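Local coordinates for pyridine synthase TbtD (Thermobispora bispora, PDB 5WA4) that catalyses the formal [4+2] aza-cycloaddition that forms the central pyridine ring of the thiopeptide antibiotic thiomuracin, at the interface of chains A and B. Sequence-based numbering; all coordinates share one arbitrary frame. Chains: chain A/B, Pyridine synthase TbtD.

The interface of chains A and B. Residues chain A 188-189, 192-193, 196; chain B 206-207, 210.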
# COMPACT_ATOMS: atom_id res chain seq x y z
N ARG A 188 -10.99 -28.32 8.01
CA ARG A 188 -11.58 -28.24 6.67
C ARG A 188 -11.61 -26.79 6.20
O ARG A 188 -11.78 -26.51 5.02
CB ARG A 188 -12.98 -28.85 6.65
CG ARG A 188 -13.97 -28.10 7.51
CD ARG A 188 -15.27 -28.87 7.73
NE ARG A 188 -16.14 -28.17 8.66
CZ ARG A 188 -17.22 -27.47 8.30
NH1 ARG A 188 -17.58 -27.40 7.03
NH2 ARG A 188 -17.93 -26.86 9.22
N THR A 189 -11.43 -25.87 7.13
CA THR A 189 -11.35 -24.44 6.81
C THR A 189 -10.06 -24.14 6.05
O THR A 189 -10.07 -23.46 5.02
CB THR A 189 -11.42 -23.57 8.09
OG1 THR A 189 -12.56 -23.93 8.87
CG2 THR A 189 -11.52 -22.12 7.72
N ARG A 192 -10.17 -25.16 2.38
CA ARG A 192 -10.96 -24.34 1.46
C ARG A 192 -10.22 -23.05 1.20
O ARG A 192 -10.24 -22.51 0.08
CB ARG A 192 -12.36 -24.05 2.02
CG ARG A 192 -13.28 -23.32 1.03
CD ARG A 192 -14.67 -23.03 1.59
NE ARG A 192 -15.46 -24.24 1.75
CZ ARG A 192 -15.94 -24.96 0.74
NH1 ARG A 192 -15.72 -24.58 -0.51
NH2 ARG A 192 -16.65 -26.05 0.99
N SER A 193 -9.57 -22.56 2.23
CA SER A 193 -8.71 -21.40 2.11
C SER A 193 -7.62 -21.59 1.03
O SER A 193 -7.46 -20.75 0.14
CB SER A 193 -8.08 -21.09 3.46
OG SER A 193 -7.16 -20.03 3.34
N GLU A 196 -9.06 -21.22 -2.08
CA GLU A 196 -9.60 -19.89 -2.36
C GLU A 196 -8.53 -18.91 -2.83
O GLU A 196 -8.82 -18.05 -3.67
CB GLU A 196 -10.32 -19.30 -1.14
CG GLU A 196 -11.75 -19.79 -0.97
CD GLU A 196 -12.64 -19.40 -2.12
OE1 GLU A 196 -12.52 -18.24 -2.60
OE2 GLU A 196 -13.44 -20.25 -2.56
N VAL B 206 -13.63 -16.48 3.36
CA VAL B 206 -13.58 -17.94 3.40
C VAL B 206 -14.41 -18.51 4.57
O VAL B 206 -15.13 -19.49 4.39
CB VAL B 206 -12.12 -18.49 3.50
CG1 VAL B 206 -12.11 -20.02 3.51
CG2 VAL B 206 -11.25 -17.98 2.35
N ARG B 207 -14.34 -17.90 5.75
CA ARG B 207 -15.21 -18.37 6.85
C ARG B 207 -16.71 -18.12 6.56
O ARG B 207 -17.56 -18.93 6.94
CB ARG B 207 -14.83 -17.74 8.19
CG ARG B 207 -15.76 -18.17 9.33
CD ARG B 207 -15.13 -19.27 10.17
NE ARG B 207 -16.04 -20.38 10.45
CZ ARG B 207 -15.65 -21.58 10.89
NH1 ARG B 207 -14.36 -21.82 11.11
NH2 ARG B 207 -16.55 -22.54 11.12
N GLU B 210 -17.89 -21.02 4.35
CA GLU B 210 -18.16 -22.27 5.03
C GLU B 210 -19.50 -22.27 5.73
O GLU B 210 -20.27 -23.22 5.57
CB GLU B 210 -17.05 -22.64 6.02
CG GLU B 210 -16.68 -24.12 5.84
CD GLU B 210 -15.19 -24.41 5.94
OE1 GLU B 210 -14.61 -24.15 7.02
OE2 GLU B 210 -14.60 -24.87 4.92
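Two helices meet here in a helix-to-helix packing patch: 184-200 of chain A presents one face to the first turns of 205-218 of chain B. B:Glu210 is the centre of it. Its chain, bent at chi2, reaches over to the chain A helix and splits its carboxylate between two side chains. OE1 takes the hydroxyl of A:Thr189, A:Thr189 OG1 to B:Glu210 OE1 2.8 Å, approached nearly along the C-O axis; that hydroxyl lies beside its own backbone N, and the methyl CG2 is anti to that N. OE2 turns toward A:Arg192, whose chain bends at chi3 (-70°) to bring NE 3.3 Å from B:Glu210 OE2, a salt bridge whose hydrogen bond is weak, the guanidinium steeply inclined to the carboxylate at 70°. A:Arg188 approaches differently: its extended chain lays the guanidinium against the glutamate, planes stacked 25° apart, with NH1 3.6 Å from B:Glu210 CG. The two arginines probably help keep the carboxylate ionised. B:Arg207 crosses A:Thr189 at about a right angle, its NH1 3.6 Å from A:Thr189 OG1. One turn before B:Glu210, B:Val206 supplies the apolar end: CG2 lies 3.8 Å from CG of A:Glu196, and CG1 lies 3.9 Å from CA of A:Ser193. The patch belongs to a two-fold interface between identical chains, so it recurs with the chains exchanged; whether this pairing is the biological dimer the structure alone does not show. It lies among the helices, away from the N-terminal strands of both chains.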